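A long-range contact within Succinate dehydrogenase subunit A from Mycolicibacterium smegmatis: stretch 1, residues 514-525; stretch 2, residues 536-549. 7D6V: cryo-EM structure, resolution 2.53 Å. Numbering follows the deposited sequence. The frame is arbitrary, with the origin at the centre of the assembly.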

# COMPACT_ATOMS: atom_id res chain seq x y z
N GLU A 514 31.91 23.11 8.60
CA GLU A 514 32.46 23.12 7.25
C GLU A 514 31.39 22.81 6.21
O GLU A 514 31.37 23.41 5.13
N LEU A 515 30.51 21.87 6.52
CA LEU A 515 29.49 21.45 5.57
C LEU A 515 28.49 22.56 5.31
O LEU A 515 28.08 22.80 4.17
N LYS A 516 28.10 23.29 6.36
CA LYS A 516 27.20 24.42 6.17
C LYS A 516 27.89 25.62 5.55
O LYS A 516 27.22 26.46 4.94
N ARG A 517 29.22 25.73 5.68
CA ARG A 517 29.94 26.73 4.90
C ARG A 517 29.95 26.37 3.42
O ARG A 517 29.80 27.25 2.56
N ARG A 518 30.13 25.09 3.11
CA ARG A 518 30.08 24.64 1.72
C ARG A 518 28.68 24.77 1.13
O ARG A 518 28.53 24.91 -0.08
N TYR A 519 27.64 24.70 1.98
CA TYR A 519 26.27 24.82 1.49
C TYR A 519 25.99 26.17 0.85
O TYR A 519 25.07 26.27 0.03
N ALA A 520 26.75 27.21 1.19
CA ALA A 520 26.53 28.52 0.58
C ALA A 520 26.87 28.55 -0.90
O ALA A 520 26.52 29.52 -1.58
N ASN A 521 27.54 27.52 -1.42
CA ASN A 521 27.95 27.46 -2.82
C ASN A 521 27.15 26.45 -3.63
O ASN A 521 27.54 26.12 -4.75
N VAL A 522 26.03 25.96 -3.10
CA VAL A 522 25.28 24.91 -3.78
C VAL A 522 24.64 25.48 -5.04
O VAL A 522 23.92 26.48 -5.00
N THR A 523 24.93 24.85 -6.18
CA THR A 523 24.41 25.28 -7.47
C THR A 523 23.50 24.19 -8.02
O THR A 523 23.83 23.01 -7.98
N VAL A 524 22.34 24.60 -8.54
CA VAL A 524 21.35 23.69 -9.09
C VAL A 524 21.28 23.93 -10.59
O VAL A 524 21.17 25.07 -11.04
N GLU A 525 21.34 22.84 -11.36
CA GLU A 525 21.28 22.90 -12.81
C GLU A 525 19.87 22.57 -13.28
O GLU A 525 19.27 21.60 -12.80
N LEU A 536 16.14 19.09 -3.25
CA LEU A 536 17.14 18.61 -2.31
C LEU A 536 17.98 19.77 -1.76
O LEU A 536 18.30 19.80 -0.57
N ALA A 537 18.34 20.72 -2.63
CA ALA A 537 19.08 21.88 -2.17
C ALA A 537 18.29 22.68 -1.15
O ALA A 537 18.86 23.25 -0.21
N ILE A 538 16.97 22.76 -1.33
CA ILE A 538 16.14 23.46 -0.35
C ILE A 538 16.06 22.67 0.96
O ILE A 538 16.17 23.25 2.05
N ASP A 539 15.87 21.35 0.88
CA ASP A 539 15.77 20.52 2.08
C ASP A 539 17.07 20.48 2.88
O ASP A 539 17.03 20.21 4.09
N MET A 540 18.21 20.71 2.22
CA MET A 540 19.49 20.56 2.90
C MET A 540 19.66 21.54 4.05
O MET A 540 20.34 21.23 5.03
N ARG A 541 19.06 22.73 3.96
CA ARG A 541 19.21 23.70 5.04
C ARG A 541 18.49 23.25 6.30
O ARG A 541 19.02 23.35 7.41
N ASN A 542 17.28 22.70 6.14
CA ASN A 542 16.57 22.12 7.28
C ASN A 542 17.34 20.94 7.85
O ASN A 542 17.44 20.78 9.07
N MET A 543 17.89 20.09 6.97
CA MET A 543 18.65 18.94 7.45
C MET A 543 19.88 19.38 8.24
O MET A 543 20.19 18.80 9.29
N LEU A 544 20.57 20.41 7.77
CA LEU A 544 21.75 20.90 8.48
C LEU A 544 21.39 21.48 9.84
O LEU A 544 22.07 21.22 10.84
N LEU A 545 20.30 22.26 9.90
CA LEU A 545 19.88 22.83 11.18
C LEU A 545 19.51 21.73 12.18
O LEU A 545 19.93 21.76 13.35
N VAL A 546 18.75 20.73 11.73
CA VAL A 546 18.34 19.65 12.62
C VAL A 546 19.54 18.83 13.07
O VAL A 546 19.62 18.40 14.22
N SER A 547 20.50 18.60 12.16
CA SER A 547 21.70 17.86 12.54
C SER A 547 22.51 18.60 13.59
O SER A 547 23.01 17.99 14.54
N GLU A 548 22.64 19.92 13.44
CA GLU A 548 23.34 20.70 14.46
C GLU A 548 22.64 20.58 15.81
O GLU A 548 23.30 20.41 16.85
N CYS A 549 21.31 20.67 15.81
CA CYS A 549 20.57 20.55 17.06
C CYS A 549 20.79 19.19 17.72
O CYS A 549 21.05 19.10 18.92

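The most unusual feature of this contact is a very short hydrogen bond from the Tyr519 side chain to the backbone of the facing helix: Tyr519 OH lies 2.3 Å from Ala537 O and donates to it. The distance is well below the usual range for such a bond, so the positions of these two atoms, at 2.53 Å resolution, should be read with some reserve. With chi1 at t (-179°) and chi2 at 71°, Tyr519 extends straight across the gap, and Ala537 O meets the ring at its edge, near the ring plane. The axes of helices 514-518 and 536-549 come no closer than 10.9 Å. They run nearly antiparallel, at 162°, so increasing residue numbers in stretch 1 face decreasing numbers in stretch 2: Lys516 lies across from Leu544, Tyr519 from Arg541 and Val522 from Ala537.

Tyr519 has the largest area covered by the other stretch. Its ring packs against the second helix, with Tyr519 CE1 3.4 Å from Met540 CB and Tyr519 OH 3.7 Å from Arg541 CB. Met540 points toward stretch 1 with an off-rotamer chi1 of -97°. Arg541 leaves its helix sideways with chi1 at p, and its end leads away to a partner elsewhere in the structure; what it offers the tyrosine is the aliphatic base of its side chain.

Leu544 (chi1 m, chi2 t) is the apolar centre of the opposing surface. Its two methyl groups meet different neighbours: Leu544 CD2 is 3.7 Å from Leu515 CD2, while Leu544 CD1 is 3.9 Å from Tyr519 CB and 4.1 Å from Lys516 CB. Leu515, with chi1 t and chi2 p, points toward the second helix and is buried. Lys516 thus contributes the start of its side chain to the apolar packing before its amine reaches a charged partner.

That partner is Glu548, one helical turn beyond Leu544. Lys516 NZ donates a hydrogen bond to Glu548 OE2 at 3.1 Å, forming the salt bridge that joins the stretches. Both side chains point toward the opposite stretch: Lys516 runs p, t, m, t from chi1 to chi4, and Glu548 is extended, with chi1 and chi2 both t. Glu548 is buried, so pairing its carboxylate with the lysine amine offsets the cost of placing a charge there.

At the other end, the chain of stretch 1 has left the helix and the two valines make only apolar contacts with stretch 2. Val522 (chi1 p) and Val524 (chi1 t) both point toward stretch 2, bringing Val522 CG2 to 4.1 Å and Val524 CG2 to 3.7 Å from Ala537 CB. Between them, Thr523 points away, the alternation expected of an extended segment. The small Ala537 therefore serves twice, its methyl packing against the two valines and its carbonyl accepting the tyrosine hydroxyl. In all, 442 Å² is buried, counting both sides, and direct protein contacts account for every interaction described here.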

# COMPACT_ATOMS: atom_id res chain seq x y z
CB GLU A 514 33.61 22.12 7.14
CG GLU A 514 34.83 22.46 7.97
CD GLU A 514 35.53 23.71 7.49
OE1 GLU A 514 35.50 23.98 6.28
OE2 GLU A 514 36.11 24.43 8.33
CB LEU A 515 28.81 20.19 6.11
CG LEU A 515 27.82 19.39 5.29
CD1 LEU A 515 28.51 18.80 4.08
CD2 LEU A 515 27.28 18.29 6.16
CB LYS A 516 26.55 24.82 7.50
CG LYS A 516 27.44 25.59 8.44
CD LYS A 516 26.88 25.57 9.86
CE LYS A 516 25.75 26.55 10.02
NZ LYS A 516 25.37 26.71 11.46
CB ARG A 517 31.36 26.89 5.42
CG ARG A 517 32.16 27.95 4.70
CD ARG A 517 33.65 27.75 4.89
NE ARG A 517 34.08 26.41 4.51
CZ ARG A 517 34.36 26.04 3.27
NH1 ARG A 517 34.27 26.91 2.28
NH2 ARG A 517 34.74 24.80 3.02
CB ARG A 518 30.55 23.20 1.60
CG ARG A 518 32.05 23.02 1.69
CD ARG A 518 32.42 21.55 1.72
NE ARG A 518 31.93 20.85 0.53
CZ ARG A 518 31.88 19.53 0.42
NH1 ARG A 518 32.28 18.76 1.42
NH2 ARG A 518 31.42 18.97 -0.69
CB TYR A 519 25.29 24.58 2.64
CG TYR A 519 23.84 24.66 2.23
CD1 TYR A 519 23.27 23.68 1.44
CD2 TYR A 519 23.05 25.73 2.62
CE1 TYR A 519 21.95 23.75 1.06
CE2 TYR A 519 21.72 25.80 2.24
CZ TYR A 519 21.18 24.81 1.46
OH TYR A 519 19.86 24.88 1.08
CB ALA A 520 27.35 29.58 1.32
CB ASN A 521 29.43 27.13 -2.92
CG ASN A 521 30.31 28.23 -2.37
OD1 ASN A 521 30.11 29.40 -2.67
ND2 ASN A 521 31.28 27.86 -1.54
CB VAL A 522 24.25 24.27 -2.85
CG1 VAL A 522 23.23 25.28 -2.36
CG2 VAL A 522 23.55 23.12 -3.54
CB THR A 523 25.55 25.56 -8.45
OG1 THR A 523 26.49 26.45 -7.85
CG2 THR A 523 25.00 26.20 -9.72
CB VAL A 524 19.97 23.89 -8.43
CG1 VAL A 524 18.89 23.19 -9.22
CG2 VAL A 524 20.00 23.38 -7.00
CB GLU A 525 22.29 21.93 -13.44
CG GLU A 525 23.55 21.71 -12.62
CD GLU A 525 24.40 22.96 -12.50
OE1 GLU A 525 24.37 23.79 -13.43
OE2 GLU A 525 25.09 23.11 -11.47
CB LEU A 536 18.04 17.57 -2.98
CG LEU A 536 19.07 16.88 -2.10
CD1 LEU A 536 18.41 16.27 -0.88
CD2 LEU A 536 19.82 15.83 -2.90
CB ALA A 537 19.46 22.76 -3.36
CB ILE A 538 14.74 23.73 -0.93
CG1 ILE A 538 14.84 24.71 -2.10
CG2 ILE A 538 13.82 24.30 0.13
CD1 ILE A 538 13.59 24.75 -2.95
CB ASP A 539 15.38 19.09 1.70
CG ASP A 539 13.98 19.00 1.13
OD1 ASP A 539 13.08 19.71 1.63
OD2 ASP A 539 13.78 18.21 0.19
CB MET A 540 20.63 20.70 1.89
CG MET A 540 21.17 19.38 1.36
SD MET A 540 21.66 18.24 2.66
CE MET A 540 23.24 18.92 3.12
CB ARG A 541 18.74 25.09 4.58
CG ARG A 541 17.24 25.27 4.46
CD ARG A 541 16.88 26.60 3.81
NE ARG A 541 17.04 27.73 4.71
CZ ARG A 541 16.05 28.54 5.08
NH1 ARG A 541 14.82 28.33 4.64
NH2 ARG A 541 16.28 29.55 5.90
CB ASN A 542 15.17 21.68 6.86
CG ASN A 542 14.42 22.76 6.11
OD1 ASN A 542 14.50 23.94 6.47
ND2 ASN A 542 13.70 22.37 5.08
CB MET A 543 19.04 18.04 6.28
CG MET A 543 17.99 16.99 5.97
SD MET A 543 18.52 15.78 4.75
CE MET A 543 18.14 16.63 3.23
CB LEU A 544 22.48 21.95 7.63
CG LEU A 544 23.25 21.45 6.41
CD1 LEU A 544 23.66 22.61 5.52
CD2 LEU A 544 24.46 20.64 6.83
CB LEU A 545 18.70 23.77 10.96
CG LEU A 545 18.29 24.68 12.11
CD1 LEU A 545 19.44 25.57 12.50
CD2 LEU A 545 17.08 25.51 11.74
CB VAL A 546 17.26 18.79 11.94
CG1 VAL A 546 17.03 17.51 12.72
CG2 VAL A 546 15.97 19.57 11.81
CB SER A 547 22.55 17.59 11.30
OG SER A 547 21.78 16.97 10.28
CB GLU A 548 23.45 22.16 14.03
CG GLU A 548 24.48 22.96 14.81
CD GLU A 548 24.48 24.43 14.44
OE1 GLU A 548 25.00 25.25 15.23
OE2 GLU A 548 23.95 24.78 13.36
CB CYS A 549 19.08 20.79 16.81
SG CYS A 549 18.58 22.51 16.80